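Local coordinates for odorant binding protein (AGAP007287-PA) (Anopheles gambiae, PDB 3PM2) that binds small hydrophobic odorants and is thought to carry them through the aqueous fluid around the olfactory sensory dendrites of the mosquito, at residues V60-I72 and I129-M141. Numbering follows the deposited sequence.
Sequences VMNSTSLYSNGKI and ICHPISGTILACM
Gly70 CA sits over the centre of one face of the His131 imidazole, where a short hairpin of strands 67-68 and 71-72, closed by a type I' turn from Ser68 to Lys71, settles on the start of helix 133-147 in this mainly helical C-plus odorant-binding protein. The evidence for a CH-pi contact is direct: Gly70 CA stands 3.4 Å from the centroid of the His131 ring and 15° off its normal. At the turn leading into the helix, His131 ND1 accepts a capping bond from the backbone N-H of Ile133, with a 164° angle at the hydrogen; because the donor lies in the ring plane, this bond fixes the ring's rotation. Its NE2 makes a weak hydrogen bond to Glu115 of helix 111-118. With chi1 of 173° setting CG of Tyr67 opposite its own backbone nitrogen, the phenol is carried along the hairpin, presents its edge to Ile133 CG2, and brings OH to 3.2 Å from His131 CB.

Burial is deepest at the other end, where helix 55-63 meets helix 133-147. Met61, bent at chi2, lays CG against Ser134 (3.5 Å to OG) and swings CE toward Ile137 CG2, while Val60 CG1 meets Leu138 CD2 at 4.0 Å, the two side chains crossing at about a right angle. Leu77 and Tyr81 of helix 74-85 touch Met61 and Leu138 respectively. By contrast, the outer side of the hairpin is solvent-facing: Ser68, Asn69 and Lys71 start away from the helix and add almost nothing. Between the two regions, Ile72 reaches inward past Ile133, ending with CD1 3.4 Å from Ser134 OG.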
loop_
_atom_site.group_PDB
_atom_site.type_symbol
_atom_site.label_atom_id
_atom_site.label_comp_id
_atom_site.label_asym_id
_atom_site.label_seq_id
_atom_site.Cartn_x
_atom_site.Cartn_y
_atom_site.Cartn_z
ATOM N N VAL A 60 5.674 -7.097 4.415
ATOM C CA VAL A 60 5.357 -7.565 3.075
ATOM C C VAL A 60 6.616 -7.481 2.212
ATOM O O VAL A 60 6.938 -8.426 1.497
ATOM C CB VAL A 60 4.186 -6.767 2.441
ATOM C CG1 VAL A 60 4.072 -7.058 0.948
ATOM C CG2 VAL A 60 2.854 -7.064 3.140
ATOM N N MET A 61 7.319 -6.367 2.286
ATOM C CA MET A 61 8.541 -6.157 1.482
ATOM C C MET A 61 9.646 -7.113 1.891
ATOM O O MET A 61 10.298 -7.689 1.024
ATOM C CB MET A 61 8.979 -4.696 1.518
ATOM C CG MET A 61 7.974 -3.746 0.860
ATOM S SD MET A 61 7.848 -3.996 -0.913
ATOM C CE MET A 61 6.999 -2.484 -1.408
ATOM N N ASN A 62 9.768 -7.377 3.202
ATOM C CA ASN A 62 10.734 -8.360 3.717
ATOM C C ASN A 62 10.344 -9.780 3.284
ATOM O O ASN A 62 11.237 -10.588 2.986
ATOM C CB ASN A 62 10.886 -8.263 5.250
ATOM C CG ASN A 62 11.804 -7.139 5.719
ATOM O OD1 ASN A 62 12.776 -6.761 5.050
ATOM N ND2 ASN A 62 11.572 -6.637 6.923
ATOM N N SER A 63 9.021 -10.082 3.188
ATOM C CA SER A 63 8.600 -11.433 2.780
ATOM C C SER A 63 9.026 -11.754 1.343
ATOM O O SER A 63 9.165 -12.917 1.003
ATOM C CB SER A 63 7.093 -11.634 2.962
ATOM O OG SER A 63 6.343 -11.105 1.879
ATOM N N THR A 64 9.241 -10.714 0.517
ATOM C CA THR A 64 9.631 -10.837 -0.897
ATOM C C THR A 64 11.063 -10.376 -1.173
ATOM O O THR A 64 11.417 -10.203 -2.340
ATOM C CB THR A 64 8.640 -10.049 -1.760
ATOM O OG1 THR A 64 8.450 -8.756 -1.172
ATOM C CG2 THR A 64 7.313 -10.753 -1.900
ATOM N N SER A 65 11.883 -10.165 -0.108
ATOM C CA SER A 65 13.289 -9.686 -0.164
ATOM C C SER A 65 13.451 -8.388 -0.991
ATOM O O SER A 65 14.466 -8.186 -1.675
ATOM C CB SER A 65 14.229 -10.788 -0.664
ATOM O OG SER A 65 14.205 -11.913 0.201
ATOM N N LEU A 66 12.455 -7.492 -0.903
ATOM C CA LEU A 66 12.503 -6.251 -1.685
ATOM C C LEU A 66 13.024 -5.094 -0.896
ATOM O O LEU A 66 13.374 -4.083 -1.495
ATOM C CB LEU A 66 11.119 -5.889 -2.240
ATOM C CG LEU A 66 10.471 -6.894 -3.197
ATOM C CD1 LEU A 66 9.145 -6.372 -3.657
ATOM C CD2 LEU A 66 11.334 -7.117 -4.431
ATOM N N TYR A 67 13.055 -5.215 0.432
ATOM C CA TYR A 67 13.486 -4.122 1.299
ATOM C C TYR A 67 14.908 -4.314 1.824
ATOM O O TYR A 67 15.233 -5.391 2.279
ATOM C CB TYR A 67 12.494 -3.922 2.467
ATOM C CG TYR A 67 12.986 -2.909 3.479
ATOM C CD1 TYR A 67 13.026 -1.551 3.171
ATOM C CD2 TYR A 67 13.533 -3.319 4.696
ATOM C CE1 TYR A 67 13.556 -0.622 4.072
ATOM C CE2 TYR A 67 14.038 -2.395 5.616
ATOM C CZ TYR A 67 14.054 -1.050 5.295
ATOM O OH TYR A 67 14.590 -0.138 6.165
ATOM N N SER A 68 15.724 -3.232 1.842
ATOM C CA SER A 68 17.072 -3.252 2.426
ATOM C C SER A 68 17.509 -1.861 2.861
ATOM O O SER A 68 17.620 -0.984 2.017
ATOM C CB SER A 68 18.076 -3.843 1.442
ATOM O OG SER A 68 19.325 -4.017 2.093
ATOM N N ASN A 69 17.759 -1.651 4.173
ATOM C CA ASN A 69 18.258 -0.371 4.702
ATOM C C ASN A 69 17.725 0.873 3.969
ATOM O O ASN A 69 18.499 1.586 3.318
ATOM C CB ASN A 69 19.808 -0.358 4.690
ATOM C CG ASN A 69 20.447 -1.273 5.699
ATOM O OD1 ASN A 69 20.068 -1.307 6.872
ATOM N ND2 ASN A 69 21.435 -2.035 5.260
ATOM N N GLY A 70 16.410 1.061 4.022
ATOM C CA GLY A 70 15.733 2.220 3.461
ATOM C C GLY A 70 15.526 2.258 1.967
ATOM O O GLY A 70 15.100 3.294 1.449
ATOM N N LYS A 71 15.767 1.128 1.266
ATOM C CA LYS A 71 15.594 1.078 -0.178
ATOM C C LYS A 71 14.726 -0.096 -0.588
ATOM O O LYS A 71 14.796 -1.154 0.031
ATOM C CB LYS A 71 16.940 0.941 -0.920
ATOM C CG LYS A 71 17.935 2.081 -0.687
ATOM C CD LYS A 71 17.515 3.404 -1.318
ATOM C CE LYS A 71 18.515 4.492 -0.994
ATOM N NZ LYS A 71 18.092 5.814 -1.529
ATOM N N ILE A 72 13.960 0.105 -1.668
ATOM C CA ILE A 72 13.114 -0.920 -2.296
ATOM C C ILE A 72 13.737 -1.279 -3.640
ATOM O O ILE A 72 14.138 -0.390 -4.387
ATOM C CB ILE A 72 11.626 -0.470 -2.432
ATOM C CG1 ILE A 72 10.965 -0.173 -1.051
ATOM C CG2 ILE A 72 10.801 -1.465 -3.295
ATOM C CD1 ILE A 72 10.776 -1.444 -0.070
ATOM N N ILE A 129 9.586 0.972 15.257
ATOM C CA ILE A 129 9.754 1.935 14.177
ATOM C C ILE A 129 10.201 1.219 12.909
ATOM O O ILE A 129 11.168 0.477 12.945
ATOM C CB ILE A 129 10.721 3.093 14.588
ATOM C CG1 ILE A 129 10.158 3.895 15.803
ATOM C CG2 ILE A 129 11.068 4.015 13.410
ATOM C CD1 ILE A 129 8.776 4.610 15.606
ATOM N N CYS A 130 9.474 1.414 11.803
ATOM C CA CYS A 130 9.797 0.837 10.488
ATOM C C CYS A 130 10.133 1.967 9.543
ATOM O O CYS A 130 9.619 3.084 9.704
ATOM C CB CYS A 130 8.639 -0.006 9.950
ATOM S SG CYS A 130 8.411 -1.568 10.848
ATOM N N HIS A 131 11.000 1.686 8.561
ATOM C CA HIS A 131 11.337 2.711 7.589
ATOM C C HIS A 131 10.087 3.001 6.749
ATOM O O HIS A 131 9.410 2.069 6.340
ATOM C CB HIS A 131 12.503 2.260 6.685
ATOM C CG HIS A 131 13.129 3.386 5.902
ATOM N ND1 HIS A 131 12.500 3.945 4.794
ATOM C CD2 HIS A 131 14.346 3.963 6.050
ATOM C CE1 HIS A 131 13.340 4.854 4.323
ATOM N NE2 HIS A 131 14.460 4.907 5.053
ATOM N N PRO A 132 9.731 4.278 6.493
ATOM C CA PRO A 132 8.491 4.542 5.736
ATOM C C PRO A 132 8.515 4.147 4.257
ATOM O O PRO A 132 7.446 4.134 3.643
ATOM C CB PRO A 132 8.301 6.056 5.875
ATOM C CG PRO A 132 9.171 6.477 7.023
ATOM C CD PRO A 132 10.352 5.531 6.965
ATOM N N ILE A 133 9.686 3.862 3.669
ATOM C CA ILE A 133 9.714 3.564 2.218
ATOM C C ILE A 133 8.756 2.438 1.800
ATOM O O ILE A 133 8.052 2.581 0.786
ATOM C CB ILE A 133 11.143 3.358 1.629
ATOM C CG1 ILE A 133 11.167 3.459 0.082
ATOM C CG2 ILE A 133 11.784 2.055 2.094
ATOM C CD1 ILE A 133 10.619 4.806 -0.550
ATOM N N SER A 134 8.735 1.326 2.548
ATOM C CA SER A 134 7.879 0.197 2.134
ATOM C C SER A 134 6.396 0.591 2.011
ATOM O O SER A 134 5.761 0.271 1.008
ATOM C CB SER A 134 8.049 -0.986 3.075
ATOM O OG SER A 134 9.375 -1.488 3.062
ATOM N N GLY A 135 5.877 1.273 3.030
ATOM C CA GLY A 135 4.489 1.725 3.048
ATOM C C GLY A 135 4.223 2.784 1.988
ATOM O O GLY A 135 3.160 2.782 1.367
ATOM N N THR A 136 5.180 3.696 1.774
ATOM C CA THR A 136 5.019 4.754 0.750
ATOM C C THR A 136 4.746 4.097 -0.607
ATOM O O THR A 136 3.777 4.455 -1.275
ATOM C CB THR A 136 6.265 5.637 0.704
ATOM O OG1 THR A 136 6.469 6.183 2.015
ATOM C CG2 THR A 136 6.145 6.753 -0.314
ATOM N N ILE A 137 5.568 3.105 -0.979
ATOM C CA ILE A 137 5.430 2.410 -2.263
ATOM C C ILE A 137 4.179 1.568 -2.323
ATOM O O ILE A 137 3.381 1.691 -3.281
ATOM C CB ILE A 137 6.718 1.592 -2.624
ATOM C CG1 ILE A 137 7.983 2.514 -2.734
ATOM C CG2 ILE A 137 6.533 0.769 -3.926
ATOM C CD1 ILE A 137 7.954 3.559 -3.904
ATOM N N LEU A 138 3.999 0.697 -1.316
ATOM C CA LEU A 138 2.896 -0.248 -1.305
ATOM C C LEU A 138 1.513 0.406 -1.252
ATOM O O LEU A 138 0.598 -0.021 -1.983
ATOM C CB LEU A 138 3.085 -1.305 -0.186
ATOM C CG LEU A 138 2.145 -2.519 -0.224
ATOM C CD1 LEU A 138 2.355 -3.360 -1.508
ATOM C CD2 LEU A 138 2.348 -3.405 1.033
ATOM N N ALA A 139 1.361 1.439 -0.397
ATOM C CA ALA A 139 0.113 2.190 -0.270
ATOM C C ALA A 139 -0.262 2.806 -1.608
ATOM O O ALA A 139 -1.395 2.648 -2.060
ATOM C CB ALA A 139 0.250 3.293 0.780
ATOM N N CYS A 140 0.700 3.480 -2.251
ATOM C CA CYS A 140 0.538 4.129 -3.541
ATOM C C CYS A 140 0.193 3.090 -4.622
ATOM O O CYS A 140 -0.710 3.326 -5.430
ATOM C CB CYS A 140 1.803 4.903 -3.889
ATOM S SG CYS A 140 1.769 5.675 -5.515
ATOM N N MET A 141 0.887 1.948 -4.635
ATOM C CA MET A 141 0.605 0.917 -5.639
ATOM C C MET A 141 -0.835 0.436 -5.573
ATOM O O MET A 141 -1.537 0.413 -6.590
ATOM C CB MET A 141 1.585 -0.250 -5.560
ATOM C CG MET A 141 2.931 0.031 -6.217
ATOM S SD MET A 141 2.887 0.571 -7.949
ATOM C CE MET A 141 2.143 -0.908 -8.730
#